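Local coordinates for protein cytochrome P450 (Novosphingobium aromaticivorans, PDB 3OFT) that is a heme-binding member of the cytochrome P450 family that holds protoporphyrin IX with iron inside a mostly helical fold, at residues L67-L72 / Q88-E93; Q83-Q88 / A224-R229; K95-P100 / G215-T220; N147-L152 / D188-F193. One frame throughout, in Å; residues are numbered along the deposited sequence.

Interaction 1: residues L67-L72 / Q88-E93; sequences LSSQCL and QQDGAE
The edge strand of the mixed sheet, residues 67-68, and the turn after it meet the chain leading into the C helix of the P450 fold. Asp90 draws the two together. With CG anti to its carbonyl carbon, its carboxylate reaches across and takes both bonds on syn lone pairs: Ser68 OG donates to OD2 at 2.5 Å, and Ser69 N donates to OD1 at 3.0 Å, nearly straight (178°). A short acid suits this place, since its two oxygens can span a hydroxyl and the next backbone N-H. The same Ser68 hydroxyl, anti to its own backbone N, accepts from Gln70 N at 3.0 Å, closing an ST turn; Ser68 backbone pairing with Asn286 ties it to the neighbouring strand 282-287. Next to this polar end the backbones touch through a CA-H...O contact, Gln88 CA to Ser69 O at 3.5 Å. Leu72 has CG anti to its backbone N (chi1 -176°), which lays its branched end obliquely across the extended Gln88 side chain, CD1 lying 4.1 Å from Gln88 CG. A branched apolar end suits this place between the aliphatic part of Gln88, the apolar Phe84 and Leu87, and the bound (2R,5R)-hexane-2,5-diol.

Interaction 2: residues Q83-Q88 / A224-R229; sequences QFIPLQ and ARRMCR. With HEM (protoporphyrin IX containing Fe), chain D.
Arg226 leaves its helix with CG anti to the carbonyl carbon, stays extended through chi2 and then bends at chi3 (64°), which brings the guanidinium alongside Gln83, pointing the same way. There NE donates to Gln83 O at 2.8 Å, almost straight at 169°, on a lone pair in the carbonyl plane and within the plane of the guanidinium. NH2 continues the grip through water 1, which accepts from Arg226 NH2 at 2.8 Å and donates to Phe84 O at 2.9 Å. Ile85 CD1 sits 3.5 Å from CZ of Arg226, over the centre of one face, while Gln83 OE1 lies more loosely over the opposite face, its amide held by the bond from NE2 to Gly79 O. Arginine suits the place: one planar cation binds one backbone carbonyl directly, a second through a water, and still takes an aliphatic methyl on its face. Ile85 also meets the helix backbone: its N makes a weak bond to Arg226 O, and its O receives Met227 CA at 3.3 Å in a CA-H...O contact. One turn on, the aliphatic part of Arg229 crosses Phe84 at about a right angle, CG of Arg229 lying 3.4 Å from CE1 of Phe84; its charge is directed to Asp187, with NH1 bonded to Met82 O. Beyond Ile85 a cis peptide precedes Pro86, whose CG lies 3.7 Å from HEM CGD, and Leu87 CD1 lies 3.5 Å from HEM O1A. This is the B-C loop of a P450, held against the N-terminal part of helix 221-252 beside the heme propionates.

Interaction 3: residues K95-P100 / G215-T220; sequences KAFRTP and GGRPWT. With HEM (protoporphyrin IX containing Fe), chain D.
Phe97 turns its edge toward the face of Trp219, an offset edge-to-face pair with the ring planes at 65° and the Phe97 ring centroid 5.4 Å from that of the six-membered ring of Trp219. The closest atoms are Phe97 CD1 and Trp219 CZ3 at 3.6 Å, and CZ3 lies near the plane of the phenyl ring. Such tilting sets C-H edges against pi density, and the wide indole has enough surface to meet a second residue: Pro100 CG approaches Trp219 CZ2 at 3.7 Å, the two side chains crossing obliquely. Proline supplies a compact apolar knuckle one turn along, and, having no backbone N-H, it kinks the helix there. At the tip of Phe97 the guanidinium of Arg217 passes with its plane 71° from the ring; bent at chi2, Arg217 sends NH1 to Pro218 O at 3.1 Å while its main partner is Glu223. Where Ala96 faces Gly215 neither residue offers a polar side-chain atom, and water 3 joins their backbones, donating to Ala96 O and accepting from Gly215 N at 2.9 Å. From another side of the same helix Arg98, extended from CG to NE, donates from NH2 to HEM O2D at 2.8 Å, a pairing likely to offset the propionate charge. Helix 91-104, the C helix of the fold, lies between the heme and the loop joining helix 205-210 to helix 221-252, with Trp219 packed on Met227 of the latter.

Interaction 4: residues N147-L152 / D188-F193; sequences NIFLTL and DYLWPF
Apolar packing carries nearly all of this contact, and no hydrogen bond crosses it. Phe149, with CG anti to its backbone N (chi1 176°), projects from helix 147-152 into a group of three side chains on 188-193. Its CZ meets Leu190 CD2 at 3.5 Å, the two side chains crossing obliquely, and its CE2 comes tip to tip with Phe193 CE2 at 4.1 Å. Tyr189 is a looser neighbour, CE1 lying 4.4 Å from Phe149 CE2. These residues also pack among themselves: Phe193 CE2 lies over the face of the Tyr189 ring toward its rim, and Leu190 CD2 lies at the edge of the Phe193 ring. Long side chains, mostly aromatic, are apt because the short helical axes stay 13.0 Å apart at closest approach, too far for small residues to bridge.

The polar element is the phenol of Tyr189. Leu150 CD1 touches its OH at 3.6 Å, the side chains crossing at about a right angle, while the hydroxyl itself is bonded to Leu163 O, so the buried oxygen is satisfied by a third helix, 160-171.

The two segments run roughly parallel, 26° between their directions. Leu232 of helix 221-252 touches both Phe149 and Leu190, placing this fully buried contact within the helical part of the P450 fold, where what are by chain order the E and G helices pack beside helix 221-252.

How the interactions relate
Interactions 1, 2 and 3 touch one another, whereas interaction 4 meets only interaction 2, where Leu190 CD1 packs on the backbone of Cys228 and Arg229. Gln88 belongs to both 1 and 2, helix 91-104 serves both 1 and 3, and Phe97 of interaction 3 abuts Ile85 of interaction 2. Chemistry follows place. On the propionate side, hydrogen bonds tie a turn to a loop through a carboxylate (interaction 1) and a loop to a helix through a guanidinium (interaction 2). Interaction 3, partly buried and farthest from the chain's centre, also reaches a propionate but mixes aromatic packing with a water bridge. Interaction 4, helix against helix, is buried and almost wholly apolar.

Interaction 1: residues L67-L72 / Q88-E93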
# COMPACT_ATOMS: atom_id res chain seq x y z
N LEU A 67 18.83 9.85 -0.77
CA LEU A 67 18.10 8.93 -1.66
C LEU A 67 16.73 9.55 -1.96
O LEU A 67 15.83 9.49 -1.13
CB LEU A 67 17.95 7.55 -1.01
CG LEU A 67 19.24 6.80 -0.71
CD1 LEU A 67 18.85 5.42 -0.20
CD2 LEU A 67 20.12 6.65 -1.96
N SER A 68 16.63 10.13 -3.15
CA SER A 68 15.50 10.89 -3.64
C SER A 68 14.36 9.96 -3.99
O SER A 68 14.57 8.80 -4.42
CB SER A 68 15.88 11.72 -4.89
OG SER A 68 14.77 12.37 -5.55
N SER A 69 13.17 10.51 -3.82
CA SER A 69 11.91 9.82 -4.13
C SER A 69 11.45 10.16 -5.53
O SER A 69 10.35 9.75 -5.95
CB SER A 69 10.81 10.21 -3.14
OG SER A 69 11.07 9.62 -1.87
N GLN A 70 12.27 10.91 -6.26
CA GLN A 70 11.82 11.40 -7.55
C GLN A 70 11.51 10.33 -8.57
O GLN A 70 10.57 10.46 -9.36
CB GLN A 70 12.91 12.28 -8.17
CG GLN A 70 12.36 13.35 -8.95
CD GLN A 70 12.41 14.59 -8.13
OE1 GLN A 70 11.90 14.63 -6.98
NE2 GLN A 70 13.06 15.62 -8.67
N CYS A 71 12.34 9.29 -8.60
CA CYS A 71 12.28 8.27 -9.67
C CYS A 71 10.94 7.47 -9.73
O CYS A 71 10.50 7.04 -10.80
CB CYS A 71 13.48 7.31 -9.56
SG CYS A 71 13.51 6.23 -8.04
N LEU A 72 10.31 7.27 -8.57
CA LEU A 72 9.06 6.48 -8.40
C LEU A 72 9.24 4.97 -8.57
O LEU A 72 8.75 4.19 -7.76
CB LEU A 72 7.89 6.97 -9.28
CG LEU A 72 6.50 6.29 -9.12
CD1 LEU A 72 5.96 6.58 -7.72
CD2 LEU A 72 5.49 6.79 -10.16
N GLN A 88 6.47 11.82 -4.69
CA GLN A 88 7.71 11.97 -5.47
C GLN A 88 8.48 13.22 -5.18
O GLN A 88 9.45 13.49 -5.88
CB GLN A 88 7.40 11.91 -6.97
CG GLN A 88 7.04 10.50 -7.44
CD GLN A 88 6.73 10.49 -8.93
OE1 GLN A 88 7.61 10.67 -9.79
NE2 GLN A 88 5.50 10.27 -9.22
N GLN A 89 8.10 13.99 -4.16
CA GLN A 89 8.86 15.21 -3.86
C GLN A 89 9.93 15.02 -2.80
O GLN A 89 9.85 14.09 -2.02
CB GLN A 89 7.90 16.32 -3.44
CG GLN A 89 6.81 16.52 -4.50
CD GLN A 89 5.77 17.51 -4.02
OE1 GLN A 89 5.16 17.32 -2.98
NE2 GLN A 89 5.58 18.56 -4.78
N ASP A 90 10.93 15.91 -2.79
CA ASP A 90 11.98 15.92 -1.78
C ASP A 90 12.00 17.23 -1.01
O ASP A 90 11.47 18.24 -1.49
CB ASP A 90 13.36 15.74 -2.44
CG ASP A 90 13.50 14.42 -3.20
OD1 ASP A 90 13.09 13.34 -2.71
OD2 ASP A 90 14.10 14.46 -4.32
N GLY A 91 12.59 17.18 0.18
CA GLY A 91 13.08 18.37 0.90
C GLY A 91 11.98 19.32 1.32
O GLY A 91 10.92 18.91 1.74
N ALA A 92 12.27 20.62 1.24
CA ALA A 92 11.27 21.64 1.58
C ALA A 92 10.00 21.58 0.74
O ALA A 92 8.92 21.89 1.23
CB ALA A 92 11.90 23.02 1.53
N GLU A 93 10.12 21.24 -0.55
CA GLU A 93 8.94 21.18 -1.41
C GLU A 93 7.99 20.11 -0.90
O GLU A 93 6.80 20.35 -0.75
CB GLU A 93 9.33 20.91 -2.87
CG GLU A 93 8.12 20.89 -3.79
CD GLU A 93 8.53 20.74 -5.26
OE1 GLU A 93 8.11 19.77 -5.92
OE2 GLU A 93 9.30 21.59 -5.74

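Interaction 2: residues Q83-Q88 / A224-R229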
# COMPACT_ATOMS: atom_id res chain seq x y z
N GLN A 83 4.28 12.00 -11.61
CA GLN A 83 4.52 13.27 -10.90
C GLN A 83 3.64 13.39 -9.65
O GLN A 83 3.07 14.45 -9.36
CB GLN A 83 4.31 14.48 -11.84
CG GLN A 83 5.29 14.49 -13.00
CD GLN A 83 6.63 14.90 -12.49
OE1 GLN A 83 6.83 16.05 -12.14
NE2 GLN A 83 7.57 13.95 -12.40
N PHE A 84 3.58 12.31 -8.88
CA PHE A 84 2.71 12.28 -7.69
C PHE A 84 3.12 13.28 -6.62
O PHE A 84 4.30 13.48 -6.32
CB PHE A 84 2.77 10.89 -7.06
CG PHE A 84 2.03 9.84 -7.79
CD1 PHE A 84 0.70 10.00 -8.11
CD2 PHE A 84 2.66 8.64 -8.11
CE1 PHE A 84 -0.00 9.00 -8.77
CE2 PHE A 84 1.95 7.63 -8.75
CZ PHE A 84 0.61 7.81 -9.08
N ILE A 85 2.11 13.92 -6.02
CA ILE A 85 2.35 14.80 -4.88
C ILE A 85 1.61 14.24 -3.65
O ILE A 85 0.40 13.96 -3.71
CB ILE A 85 1.84 16.23 -5.17
CG1 ILE A 85 2.77 16.96 -6.14
CG2 ILE A 85 1.74 17.04 -3.85
CD1 ILE A 85 2.15 18.36 -6.55
N PRO A 86 2.30 14.10 -2.50
CA PRO A 86 3.68 14.40 -2.16
C PRO A 86 4.68 13.26 -2.47
O PRO A 86 5.86 13.44 -2.22
CB PRO A 86 3.61 14.66 -0.64
CG PRO A 86 2.38 13.97 -0.18
CD PRO A 86 1.55 13.58 -1.35
N LEU A 87 4.22 12.12 -3.01
CA LEU A 87 5.04 10.87 -2.98
C LEU A 87 6.42 11.06 -3.61
O LEU A 87 7.41 10.47 -3.14
CB LEU A 87 4.31 9.69 -3.66
CG LEU A 87 4.99 8.31 -3.69
CD1 LEU A 87 5.16 7.71 -2.26
CD2 LEU A 87 4.18 7.38 -4.57
N GLN A 88 6.47 11.82 -4.69
CA GLN A 88 7.71 11.97 -5.47
C GLN A 88 8.48 13.22 -5.18
O GLN A 88 9.45 13.49 -5.88
CB GLN A 88 7.40 11.91 -6.97
CG GLN A 88 7.04 10.50 -7.44
CD GLN A 88 6.73 10.49 -8.93
OE1 GLN A 88 7.61 10.67 -9.79
NE2 GLN A 88 5.50 10.27 -9.22
N ALA A 224 -3.08 20.29 -7.75
CA ALA A 224 -4.29 19.58 -7.34
C ALA A 224 -4.42 18.28 -8.13
O ALA A 224 -4.73 17.26 -7.55
CB ALA A 224 -5.58 20.48 -7.53
N ARG A 225 -4.23 18.33 -9.46
CA ARG A 225 -4.32 17.09 -10.26
C ARG A 225 -3.37 16.00 -9.73
O ARG A 225 -3.78 14.86 -9.59
CB ARG A 225 -3.97 17.29 -11.74
CG ARG A 225 -4.87 18.27 -12.54
CD ARG A 225 -4.50 18.18 -14.02
NE ARG A 225 -5.19 19.20 -14.81
CZ ARG A 225 -4.66 20.36 -15.18
NH1 ARG A 225 -3.39 20.65 -14.88
NH2 ARG A 225 -5.42 21.22 -15.87
N ARG A 226 -2.11 16.38 -9.51
CA ARG A 226 -1.01 15.47 -9.05
C ARG A 226 -1.28 14.94 -7.67
O ARG A 226 -1.00 13.76 -7.38
CB ARG A 226 0.33 16.24 -9.01
CG ARG A 226 0.76 16.57 -10.48
CD ARG A 226 1.82 17.66 -10.53
NE ARG A 226 3.06 17.24 -9.89
CZ ARG A 226 4.03 18.05 -9.51
NH1 ARG A 226 3.91 19.36 -9.70
NH2 ARG A 226 5.11 17.55 -8.90
N MET A 227 -1.76 15.80 -6.77
CA MET A 227 -2.03 15.35 -5.39
C MET A 227 -3.23 14.38 -5.33
O MET A 227 -3.18 13.33 -4.64
CB MET A 227 -2.27 16.56 -4.48
CG MET A 227 -2.41 16.25 -3.00
SD MET A 227 -4.11 15.84 -2.61
CE MET A 227 -4.95 17.38 -3.04
N CYS A 228 -4.29 14.75 -6.03
CA CYS A 228 -5.49 13.93 -6.09
C CYS A 228 -5.25 12.58 -6.71
O CYS A 228 -5.81 11.59 -6.21
CB CYS A 228 -6.61 14.67 -6.83
SG CYS A 228 -7.27 16.03 -5.79
N ARG A 229 -4.43 12.53 -7.78
CA ARG A 229 -3.97 11.26 -8.39
C ARG A 229 -3.23 10.39 -7.36
O ARG A 229 -3.41 9.14 -7.34
CB ARG A 229 -3.02 11.60 -9.58
CG ARG A 229 -2.49 10.51 -10.48
CD ARG A 229 -1.39 11.13 -11.42
NE ARG A 229 -1.96 12.28 -12.09
CZ ARG A 229 -1.32 13.38 -12.52
NH1 ARG A 229 -0.02 13.61 -12.40
NH2 ARG A 229 -2.06 14.30 -13.08
CHA HEM D . 3.01 6.75 1.33
CHB HEM D . 1.92 2.11 2.33
CHC HEM D . -2.76 3.28 2.50
CHD HEM D . -1.76 7.54 0.51
C1A HEM D . 3.10 5.41 1.66
C2A HEM D . 4.34 4.71 1.87
C3A HEM D . 4.08 3.44 2.15
C4A HEM D . 2.62 3.27 2.09
CMA HEM D . 5.15 2.35 2.40
CAA HEM D . 5.76 5.35 1.84
CBA HEM D . 6.20 5.42 0.39
CGA HEM D . 7.63 5.93 0.25
O1A HEM D . 8.06 6.17 -0.92
O2A HEM D . 8.38 6.13 1.25
C1B HEM D . 0.54 2.01 2.48
C2B HEM D . -0.18 0.83 2.90
C3B HEM D . -1.48 1.18 2.94
C4B HEM D . -1.59 2.57 2.55
CMB HEM D . 0.49 -0.52 3.23
CAB HEM D . -2.73 0.37 3.28
CBB HEM D . -2.71 -0.94 3.57
C1C HEM D . -2.96 4.52 1.99
C2C HEM D . -4.22 5.25 1.90
C3C HEM D . -3.92 6.44 1.31
C4C HEM D . -2.49 6.52 1.11
CMC HEM D . -5.61 4.69 2.37
CAC HEM D . -4.82 7.65 0.97
CBC HEM D . -6.10 7.53 0.65
C1D HEM D . -0.42 7.73 0.58
C2D HEM D . 0.25 8.94 0.13
C3D HEM D . 1.71 8.71 0.43
C4D HEM D . 1.82 7.38 0.98
CMD HEM D . -0.42 10.24 -0.46
CAD HEM D . 2.84 9.74 0.15
CBD HEM D . 3.19 10.36 1.51
CGD HEM D . 4.43 11.24 1.26
O1D HEM D . 5.13 11.10 0.23
O2D HEM D . 4.78 12.06 2.11
NA HEM D . 2.06 4.50 1.82
NB HEM D . -0.36 3.04 2.33
NC HEM D . -1.94 5.34 1.54
ND HEM D . 0.53 6.83 1.04
FE HEM D . 0.07 4.95 1.75
O HOH W 1 5.97 14.96 -8.24
O HOH W 2 0.01 4.30 -0.54

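Interaction 3: residues K95-P100 / G215-T220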
# COMPACT_ATOMS: atom_id res chain seq x y z
N LYS A 95 7.82 18.83 2.15
CA LYS A 95 7.20 19.25 3.42
C LYS A 95 6.01 20.20 3.19
O LYS A 95 4.97 20.06 3.82
CB LYS A 95 8.25 19.92 4.32
CG LYS A 95 7.78 20.21 5.76
CD LYS A 95 8.98 20.75 6.56
CE LYS A 95 8.57 21.18 7.96
NZ LYS A 95 7.59 22.28 7.88
N ALA A 96 6.17 21.15 2.26
CA ALA A 96 5.12 22.17 2.02
C ALA A 96 3.83 21.54 1.50
O ALA A 96 2.76 21.96 1.84
CB ALA A 96 5.60 23.23 1.08
N PHE A 97 3.94 20.50 0.68
CA PHE A 97 2.75 19.83 0.15
C PHE A 97 2.22 18.76 1.07
O PHE A 97 1.01 18.56 1.14
CB PHE A 97 3.07 19.22 -1.23
CG PHE A 97 3.12 20.24 -2.32
CD1 PHE A 97 1.96 20.68 -2.94
CD2 PHE A 97 4.33 20.79 -2.70
CE1 PHE A 97 2.02 21.65 -3.96
CE2 PHE A 97 4.40 21.76 -3.71
CZ PHE A 97 3.26 22.17 -4.35
N ARG A 98 3.12 18.05 1.76
CA ARG A 98 2.68 17.02 2.71
C ARG A 98 1.82 17.64 3.83
O ARG A 98 0.83 17.06 4.25
CB ARG A 98 3.87 16.31 3.34
CG ARG A 98 3.47 15.12 4.25
CD ARG A 98 4.71 14.45 4.83
NE ARG A 98 4.36 13.61 5.97
CZ ARG A 98 4.12 12.30 5.93
NH1 ARG A 98 3.84 11.68 7.09
NH2 ARG A 98 4.19 11.58 4.80
N THR A 99 2.21 18.82 4.29
CA THR A 99 1.51 19.46 5.40
C THR A 99 -0.01 19.52 5.24
O THR A 99 -0.71 18.96 6.11
CB THR A 99 2.19 20.78 5.83
OG1 THR A 99 3.47 20.45 6.39
CG2 THR A 99 1.34 21.54 6.88
N PRO A 100 -0.54 20.16 4.16
CA PRO A 100 -2.01 20.16 4.04
C PRO A 100 -2.59 18.76 3.79
O PRO A 100 -3.71 18.50 4.20
CB PRO A 100 -2.28 21.08 2.84
CG PRO A 100 -1.00 21.11 2.06
CD PRO A 100 0.08 21.00 3.12
N GLY A 215 2.64 26.46 1.20
CA GLY A 215 3.70 27.46 1.38
C GLY A 215 3.15 28.87 1.27
O GLY A 215 3.74 29.73 0.61
N GLY A 216 1.99 29.11 1.88
CA GLY A 216 1.40 30.47 1.90
C GLY A 216 0.80 31.00 0.60
O GLY A 216 0.56 32.22 0.46
N ARG A 217 0.51 30.11 -0.35
CA ARG A 217 -0.18 30.52 -1.59
C ARG A 217 -1.18 29.39 -1.98
O ARG A 217 -1.12 28.30 -1.42
CB ARG A 217 0.85 30.89 -2.68
CG ARG A 217 2.00 29.89 -2.92
CD ARG A 217 1.64 28.97 -4.01
NE ARG A 217 2.71 28.05 -4.38
CZ ARG A 217 2.48 26.87 -4.94
NH1 ARG A 217 1.24 26.48 -5.19
NH2 ARG A 217 3.50 26.06 -5.24
N PRO A 218 -2.12 29.67 -2.91
CA PRO A 218 -3.13 28.63 -3.20
C PRO A 218 -2.55 27.46 -4.00
O PRO A 218 -1.60 27.65 -4.75
CB PRO A 218 -4.17 29.38 -4.07
CG PRO A 218 -3.93 30.87 -3.77
CD PRO A 218 -2.45 30.97 -3.52
N TRP A 219 -3.15 26.27 -3.90
CA TRP A 219 -2.81 25.16 -4.83
C TRP A 219 -3.01 25.63 -6.27
O TRP A 219 -4.02 26.28 -6.57
CB TRP A 219 -3.76 23.98 -4.62
CG TRP A 219 -3.53 23.19 -3.36
CD1 TRP A 219 -4.02 23.50 -2.10
CD2 TRP A 219 -2.81 21.96 -3.21
NE1 TRP A 219 -3.65 22.54 -1.20
CE2 TRP A 219 -2.90 21.58 -1.84
CE3 TRP A 219 -2.09 21.14 -4.09
CZ2 TRP A 219 -2.28 20.42 -1.33
CZ3 TRP A 219 -1.49 19.97 -3.58
CH2 TRP A 219 -1.57 19.64 -2.22
N THR A 220 -2.09 25.28 -7.17
CA THR A 220 -2.37 25.45 -8.58
C THR A 220 -3.25 24.29 -9.02
O THR A 220 -3.33 23.25 -8.35
CB THR A 220 -1.10 25.51 -9.44
OG1 THR A 220 -0.45 24.21 -9.46
CG2 THR A 220 -0.13 26.60 -8.90
CHA HEM D . 3.01 6.75 1.33
CHB HEM D . 1.92 2.11 2.33
CHC HEM D . -2.76 3.28 2.50
CHD HEM D . -1.76 7.54 0.51
C1A HEM D . 3.10 5.41 1.66
C2A HEM D . 4.34 4.71 1.87
C3A HEM D . 4.08 3.44 2.15
C4A HEM D . 2.62 3.27 2.09
CMA HEM D . 5.15 2.35 2.40
CAA HEM D . 5.76 5.35 1.84
CBA HEM D . 6.20 5.42 0.39
CGA HEM D . 7.63 5.93 0.25
O1A HEM D . 8.06 6.17 -0.92
O2A HEM D . 8.38 6.13 1.25
C1B HEM D . 0.54 2.01 2.48
C2B HEM D . -0.18 0.83 2.90
C3B HEM D . -1.48 1.18 2.94
C4B HEM D . -1.59 2.57 2.55
CMB HEM D . 0.49 -0.52 3.23
CAB HEM D . -2.73 0.37 3.28
CBB HEM D . -2.71 -0.94 3.57
C1C HEM D . -2.96 4.52 1.99
C2C HEM D . -4.22 5.25 1.90
C3C HEM D . -3.92 6.44 1.31
C4C HEM D . -2.49 6.52 1.11
CMC HEM D . -5.61 4.69 2.37
CAC HEM D . -4.82 7.65 0.97
CBC HEM D . -6.10 7.53 0.65
C1D HEM D . -0.42 7.73 0.58
C2D HEM D . 0.25 8.94 0.13
C3D HEM D . 1.71 8.71 0.43
C4D HEM D . 1.82 7.38 0.98
CMD HEM D . -0.42 10.24 -0.46
CAD HEM D . 2.84 9.74 0.15
CBD HEM D . 3.19 10.36 1.51
CGD HEM D . 4.43 11.24 1.26
O1D HEM D . 5.13 11.10 0.23
O2D HEM D . 4.78 12.06 2.11
NA HEM D . 2.06 4.50 1.82
NB HEM D . -0.36 3.04 2.33
NC HEM D . -1.94 5.34 1.54
ND HEM D . 0.53 6.83 1.04
FE HEM D . 0.07 4.95 1.75
O HOH W 3 2.46 24.27 3.16
O HOH W 2 0.01 4.30 -0.54

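Interaction 4: residues N147-L152 / D188-F193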
# COMPACT_ATOMS: atom_id res chain seq x y z
N ASN A 147 -15.01 1.87 -3.34
CA ASN A 147 -16.18 2.30 -2.58
C ASN A 147 -15.84 3.24 -1.44
O ASN A 147 -16.54 4.24 -1.19
CB ASN A 147 -17.02 1.13 -2.03
CG ASN A 147 -17.70 0.33 -3.13
OD1 ASN A 147 -17.59 0.68 -4.31
ND2 ASN A 147 -18.38 -0.77 -2.75
N ILE A 148 -14.78 2.93 -0.71
CA ILE A 148 -14.35 3.83 0.35
C ILE A 148 -13.93 5.19 -0.21
O ILE A 148 -14.30 6.24 0.33
CB ILE A 148 -13.26 3.17 1.23
CG1 ILE A 148 -13.87 2.01 2.04
CG2 ILE A 148 -12.55 4.20 2.08
CD1 ILE A 148 -12.82 1.19 2.74
N PHE A 149 -13.20 5.18 -1.32
CA PHE A 149 -12.75 6.45 -1.91
C PHE A 149 -13.91 7.38 -2.17
O PHE A 149 -13.84 8.59 -1.87
CB PHE A 149 -12.09 6.19 -3.25
CG PHE A 149 -11.68 7.44 -3.96
CD1 PHE A 149 -10.54 8.14 -3.55
CD2 PHE A 149 -12.46 7.94 -5.01
CE1 PHE A 149 -10.17 9.32 -4.23
CE2 PHE A 149 -12.08 9.10 -5.69
CZ PHE A 149 -10.92 9.78 -5.30
N LEU A 150 -14.96 6.83 -2.78
CA LEU A 150 -16.15 7.62 -3.12
C LEU A 150 -16.81 8.22 -1.87
O LEU A 150 -17.36 9.35 -1.89
CB LEU A 150 -17.16 6.72 -3.83
CG LEU A 150 -17.17 6.61 -5.36
CD1 LEU A 150 -16.09 7.41 -6.07
CD2 LEU A 150 -17.32 5.20 -5.88
N THR A 151 -16.77 7.45 -0.77
CA THR A 151 -17.18 7.97 0.55
C THR A 151 -16.26 9.08 1.07
O THR A 151 -16.77 10.12 1.52
CB THR A 151 -17.33 6.81 1.59
OG1 THR A 151 -18.26 5.87 1.05
CG2 THR A 151 -17.88 7.31 2.91
N LEU A 152 -14.95 8.90 0.97
CA LEU A 152 -13.99 9.92 1.45
C LEU A 152 -14.16 11.29 0.77
O LEU A 152 -14.03 12.33 1.42
CB LEU A 152 -12.52 9.51 1.27
CG LEU A 152 -11.94 8.20 1.82
CD1 LEU A 152 -10.47 7.96 1.37
CD2 LEU A 152 -12.07 8.09 3.33
N ASP A 188 -9.02 12.35 -15.73
CA ASP A 188 -10.35 12.61 -16.28
C ASP A 188 -11.44 12.14 -15.32
O ASP A 188 -12.43 12.81 -15.16
CB ASP A 188 -10.55 12.00 -17.67
CG ASP A 188 -9.74 12.74 -18.75
OD1 ASP A 188 -9.42 13.94 -18.51
OD2 ASP A 188 -9.41 12.14 -19.79
N TYR A 189 -11.24 10.99 -14.70
CA TYR A 189 -12.13 10.52 -13.63
C TYR A 189 -12.23 11.47 -12.42
O TYR A 189 -13.33 11.72 -11.89
CB TYR A 189 -11.58 9.21 -13.14
CG TYR A 189 -12.39 8.52 -12.09
CD1 TYR A 189 -11.87 8.33 -10.80
CD2 TYR A 189 -13.65 8.03 -12.38
CE1 TYR A 189 -12.59 7.64 -9.84
CE2 TYR A 189 -14.39 7.33 -11.41
CZ TYR A 189 -13.84 7.15 -10.14
OH TYR A 189 -14.55 6.47 -9.19
N LEU A 190 -11.07 11.97 -11.98
CA LEU A 190 -10.98 12.84 -10.82
C LEU A 190 -11.41 14.27 -11.13
O LEU A 190 -11.88 14.98 -10.22
CB LEU A 190 -9.53 12.86 -10.27
CG LEU A 190 -9.09 11.50 -9.65
CD1 LEU A 190 -7.61 11.54 -9.29
CD2 LEU A 190 -9.96 11.06 -8.42
N TRP A 191 -11.19 14.73 -12.36
CA TRP A 191 -11.43 16.15 -12.63
C TRP A 191 -12.81 16.70 -12.19
O TRP A 191 -12.88 17.77 -11.60
CB TRP A 191 -11.08 16.60 -14.07
CG TRP A 191 -11.33 18.11 -14.17
CD1 TRP A 191 -12.34 18.74 -14.86
CD2 TRP A 191 -10.64 19.13 -13.44
NE1 TRP A 191 -12.29 20.10 -14.62
CE2 TRP A 191 -11.25 20.36 -13.77
CE3 TRP A 191 -9.54 19.14 -12.57
CZ2 TRP A 191 -10.81 21.57 -13.25
CZ3 TRP A 191 -9.09 20.32 -12.07
CH2 TRP A 191 -9.73 21.54 -12.40
N PRO A 192 -13.91 15.97 -12.47
CA PRO A 192 -15.17 16.61 -12.04
C PRO A 192 -15.25 16.85 -10.52
O PRO A 192 -15.81 17.87 -10.08
CB PRO A 192 -16.25 15.63 -12.52
CG PRO A 192 -15.61 14.82 -13.61
CD PRO A 192 -14.13 14.75 -13.28
N PHE A 193 -14.69 15.93 -9.73
CA PHE A 193 -14.68 16.10 -8.27
C PHE A 193 -13.86 17.30 -7.81
O PHE A 193 -14.28 18.04 -6.91
CB PHE A 193 -14.09 14.86 -7.54
CG PHE A 193 -14.58 13.53 -8.06
CD1 PHE A 193 -15.93 13.30 -8.36
CD2 PHE A 193 -13.66 12.47 -8.22
CE1 PHE A 193 -16.35 12.04 -8.83
CE2 PHE A 193 -14.09 11.19 -8.65
CZ PHE A 193 -15.44 10.99 -8.98